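Long-range contact in transcriptional regulator, PadR family (Enterococcus faecalis, PDB 3HHH), which probably binds DNA as a dimer through a winged helix-turn-helix domain and regulates transcription, as other members of the PadR family do: residues 10-21 with 35-44. Residues are numbered along the deposited sequence; the frame is centred on the assembly and turned at random.
Sequences LKGILEGLVLAI and ILNDQGFTEI
L36 packs on helix 13-24 as a knob in the hole formed by L14, L17, V18 and I21. With its CG anti to the carbonyl carbon (chi1 -77°), the branched end of L36 lies among these four side chains, CD2 being 4.0 Å from CD1 of L14, while the delta methyl CD1 of I21 lies 3.5 Å from CG of L36. I21 also slides past I35, the two side chains pointing in opposite directions, and its CG2 comes within 3.8 Å of CD1 of I35. Towards the start of the helix, L17 and F41 cross at about a right angle, the CD1 methyl of L17 touching CZ of the ring at 3.4 Å. CD2 of L10 meets another part of the same ring, 3.9 Å from CD2 of F41. The contact packs the first helix of the winged helix-turn-helix fold against the end of helix 29-37 and the turn that follows, and L14 and V18 also touch helix 46-58. Just after helix 29-37, the amides of Q39 and F41 both bond to the carbonyl oxygen of L36. I44 meets L14 and L10 near the start of helix 13-24: CG of L14, anti to the backbone N (chi1 -167°), carries its methyls towards I44, and the two CD1 atoms meet tip to tip at 3.4 Å. The second subunit borders the layer, with its Q101 packing on F41 and its M105 on I21.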
loop_
_atom_site.group_PDB
_atom_site.type_symbol
_atom_site.label_atom_id
_atom_site.label_comp_id
_atom_site.label_asym_id
_atom_site.label_seq_id
_atom_site.Cartn_x
_atom_site.Cartn_y
_atom_site.Cartn_z
ATOM N N LEU B 10 -0.398 -1.676 3.963
ATOM C CA LEU B 10 -1.862 -1.674 3.950
ATOM C C LEU B 10 -2.479 -0.276 3.795
ATOM O O LEU B 10 -3.682 -0.158 3.538
ATOM C CB LEU B 10 -2.403 -2.339 5.224
ATOM C CG LEU B 10 -2.345 -3.872 5.234
ATOM C CD1 LEU B 10 -2.442 -4.432 6.655
ATOM C CD2 LEU B 10 -3.443 -4.453 4.349
ATOM N N LYS B 11 -1.672 0.775 3.959
ATOM C CA LYS B 11 -2.170 2.147 3.815
ATOM C C LYS B 11 -2.631 2.397 2.384
ATOM O O LYS B 11 -1.967 1.981 1.438
ATOM C CB LYS B 11 -1.102 3.180 4.200
ATOM C CG LYS B 11 -0.947 3.408 5.695
ATOM C CD LYS B 11 0.142 4.441 5.978
ATOM C CE LYS B 11 0.248 4.770 7.466
ATOM N NZ LYS B 11 1.163 5.927 7.730
ATOM N N GLY B 12 -3.773 3.063 2.230
ATOM C CA GLY B 12 -4.336 3.335 0.909
ATOM C C GLY B 12 -5.132 2.160 0.373
ATOM O O GLY B 12 -6.233 2.338 -0.152
ATOM N N ILE B 13 -4.574 0.960 0.505
ATOM C CA ILE B 13 -5.228 -0.264 0.069
ATOM C C ILE B 13 -6.436 -0.577 0.939
ATOM O O ILE B 13 -7.508 -0.888 0.430
ATOM C CB ILE B 13 -4.272 -1.479 0.131
ATOM C CG1 ILE B 13 -3.020 -1.234 -0.723
ATOM C CG2 ILE B 13 -4.995 -2.754 -0.319
ATOM C CD1 ILE B 13 -2.083 -2.420 -0.786
ATOM N N LEU B 14 -6.259 -0.492 2.252
ATOM C CA LEU B 14 -7.303 -0.900 3.190
ATOM C C LEU B 14 -8.571 -0.073 3.022
ATOM O O LEU B 14 -9.677 -0.616 3.067
ATOM C CB LEU B 14 -6.798 -0.817 4.630
ATOM C CG LEU B 14 -7.677 -1.511 5.675
ATOM C CD1 LEU B 14 -7.976 -2.954 5.283
ATOM C CD2 LEU B 14 -7.010 -1.446 7.053
ATOM N N GLU B 15 -8.406 1.234 2.822
ATOM C CA GLU B 15 -9.529 2.114 2.484
ATOM C C GLU B 15 -10.273 1.569 1.269
ATOM O O GLU B 15 -11.502 1.507 1.258
ATOM C CB GLU B 15 -9.049 3.540 2.181
ATOM C CG GLU B 15 -8.703 4.392 3.413
ATOM C CD GLU B 15 -7.274 4.197 3.940
ATOM O OE1 GLU B 15 -6.584 3.231 3.531
ATOM O OE2 GLU B 15 -6.849 5.026 4.779
ATOM N N GLY B 16 -9.516 1.166 0.253
ATOM C CA GLY B 16 -10.087 0.625 -0.974
ATOM C C GLY B 16 -10.846 -0.666 -0.754
ATOM O O GLY B 16 -11.930 -0.851 -1.299
ATOM N N LEU B 17 -10.272 -1.560 0.043
ATOM C CA LEU B 17 -10.911 -2.835 0.357
ATOM C C LEU B 17 -12.164 -2.645 1.206
ATOM O O LEU B 17 -13.138 -3.377 1.055
ATOM C CB LEU B 17 -9.933 -3.756 1.094
ATOM C CG LEU B 17 -8.687 -4.205 0.332
ATOM C CD1 LEU B 17 -7.867 -5.139 1.210
ATOM C CD2 LEU B 17 -9.059 -4.881 -0.992
ATOM N N VAL B 18 -12.130 -1.669 2.109
ATOM C CA VAL B 18 -13.291 -1.352 2.934
ATOM C C VAL B 18 -14.433 -0.869 2.044
ATOM O O VAL B 18 -15.555 -1.354 2.159
ATOM C CB VAL B 18 -12.953 -0.306 4.028
ATOM C CG1 VAL B 18 -14.217 0.303 4.613
ATOM C CG2 VAL B 18 -12.109 -0.948 5.122
ATOM N N LEU B 19 -14.145 0.068 1.146
ATOM C CA LEU B 19 -15.154 0.518 0.191
ATOM C C LEU B 19 -15.721 -0.684 -0.566
ATOM O O LEU B 19 -16.942 -0.825 -0.695
ATOM C CB LEU B 19 -14.574 1.542 -0.793
ATOM C CG LEU B 19 -14.215 2.931 -0.256
ATOM C CD1 LEU B 19 -13.763 3.829 -1.404
ATOM C CD2 LEU B 19 -15.378 3.567 0.484
ATOM N N ALA B 20 -14.825 -1.555 -1.034
ATOM C CA ALA B 20 -15.195 -2.767 -1.764
ATOM C C ALA B 20 -16.198 -3.619 -0.997
ATOM O O ALA B 20 -17.229 -4.016 -1.549
ATOM C CB ALA B 20 -13.954 -3.588 -2.081
ATOM N N ILE B 21 -15.894 -3.893 0.271
ATOM C CA ILE B 21 -16.765 -4.714 1.117
ATOM C C ILE B 21 -18.150 -4.082 1.286
ATOM O O ILE B 21 -19.165 -4.768 1.171
ATOM C CB ILE B 21 -16.140 -4.969 2.502
ATOM C CG1 ILE B 21 -14.919 -5.881 2.375
ATOM C CG2 ILE B 21 -17.150 -5.611 3.440
ATOM C CD1 ILE B 21 -14.018 -5.864 3.596
ATOM N N ILE B 35 -14.758 -10.172 7.600
ATOM C CA ILE B 35 -14.538 -10.500 6.189
ATOM C C ILE B 35 -13.074 -10.299 5.801
ATOM O O ILE B 35 -12.470 -11.176 5.187
ATOM C CB ILE B 35 -15.422 -9.643 5.259
ATOM C CG1 ILE B 35 -16.885 -10.077 5.369
ATOM C CG2 ILE B 35 -14.955 -9.760 3.811
ATOM C CD1 ILE B 35 -17.850 -9.166 4.646
ATOM N N LEU B 36 -12.515 -9.143 6.158
ATOM C CA LEU B 36 -11.092 -8.870 5.926
ATOM C C LEU B 36 -10.212 -9.942 6.570
ATOM O O LEU B 36 -9.282 -10.452 5.940
ATOM C CB LEU B 36 -10.706 -7.488 6.461
ATOM C CG LEU B 36 -11.135 -6.300 5.596
ATOM C CD1 LEU B 36 -11.214 -5.016 6.411
ATOM C CD2 LEU B 36 -10.189 -6.131 4.410
ATOM N N ASN B 37 -10.520 -10.284 7.820
ATOM C CA ASN B 37 -9.776 -11.315 8.549
ATOM C C ASN B 37 -9.784 -12.662 7.829
ATOM O O ASN B 37 -8.764 -13.350 7.797
ATOM C CB ASN B 37 -10.333 -11.496 9.971
ATOM C CG ASN B 37 -10.087 -10.289 10.860
ATOM O OD1 ASN B 37 -9.370 -9.360 10.489
ATOM N ND2 ASN B 37 -10.693 -10.296 12.040
ATOM N N ASP B 38 -10.928 -13.021 7.243
ATOM C CA ASP B 38 -11.090 -14.319 6.574
ATOM C C ASP B 38 -10.495 -14.380 5.163
ATOM O O ASP B 38 -10.550 -15.432 4.529
ATOM C CB ASP B 38 -12.582 -14.698 6.484
ATOM C CG ASP B 38 -13.233 -14.899 7.850
ATOM O OD1 ASP B 38 -12.521 -15.189 8.836
ATOM O OD2 ASP B 38 -14.475 -14.768 7.934
ATOM N N GLN B 39 -9.936 -13.272 4.669
ATOM C CA GLN B 39 -9.525 -13.171 3.256
ATOM C C GLN B 39 -8.039 -13.265 2.813
ATOM O O GLN B 39 -7.803 -13.298 1.608
ATOM C CB GLN B 39 -10.141 -11.899 2.650
ATOM C CG GLN B 39 -11.624 -12.023 2.362
ATOM C CD GLN B 39 -11.926 -13.076 1.325
ATOM O OE1 GLN B 39 -11.362 -13.066 0.231
ATOM N NE2 GLN B 39 -12.819 -14.001 1.664
ATOM N N GLY B 40 -7.032 -13.290 3.690
ATOM C CA GLY B 40 -7.126 -13.099 5.129
ATOM C C GLY B 40 -6.122 -12.049 5.572
ATOM O O GLY B 40 -4.920 -12.317 5.657
ATOM N N PHE B 41 -6.623 -10.841 5.824
ATOM C CA PHE B 41 -5.840 -9.783 6.443
ATOM C C PHE B 41 -6.033 -9.937 7.950
ATOM O O PHE B 41 -6.818 -9.223 8.575
ATOM C CB PHE B 41 -6.292 -8.411 5.937
ATOM C CG PHE B 41 -6.264 -8.285 4.437
ATOM C CD1 PHE B 41 -7.395 -8.570 3.681
ATOM C CD2 PHE B 41 -5.101 -7.903 3.779
ATOM C CE1 PHE B 41 -7.371 -8.469 2.294
ATOM C CE2 PHE B 41 -5.067 -7.796 2.392
ATOM C CZ PHE B 41 -6.204 -8.081 1.648
ATOM N N THR B 42 -5.308 -10.898 8.518
ATOM C CA THR B 42 -5.567 -11.385 9.876
ATOM C C THR B 42 -5.123 -10.426 10.982
ATOM O O THR B 42 -5.678 -10.459 12.082
ATOM C CB THR B 42 -4.909 -12.768 10.101
ATOM O OG1 THR B 42 -5.458 -13.712 9.170
ATOM C CG2 THR B 42 -5.150 -13.271 11.520
ATOM N N GLU B 43 -4.143 -9.569 10.698
ATOM C CA GLU B 43 -3.643 -8.630 11.708
ATOM C C GLU B 43 -4.313 -7.257 11.614
ATOM O O GLU B 43 -3.722 -6.245 11.992
ATOM C CB GLU B 43 -2.120 -8.501 11.614
ATOM C CG GLU B 43 -1.397 -9.849 11.562
ATOM C CD GLU B 43 -0.073 -9.867 12.313
ATOM O OE1 GLU B 43 0.454 -8.786 12.663
ATOM O OE2 GLU B 43 0.443 -10.981 12.557
ATOM N N ILE B 44 -5.550 -7.236 11.117
ATOM C CA ILE B 44 -6.365 -6.027 11.071
ATOM C C ILE B 44 -7.455 -6.129 12.127
ATOM O O ILE B 44 -8.292 -7.028 12.077
ATOM C CB ILE B 44 -7.005 -5.828 9.679
ATOM C CG1 ILE B 44 -5.942 -5.372 8.679
ATOM C CG2 ILE B 44 -8.135 -4.805 9.743
ATOM C CD1 ILE B 44 -6.445 -5.246 7.259
#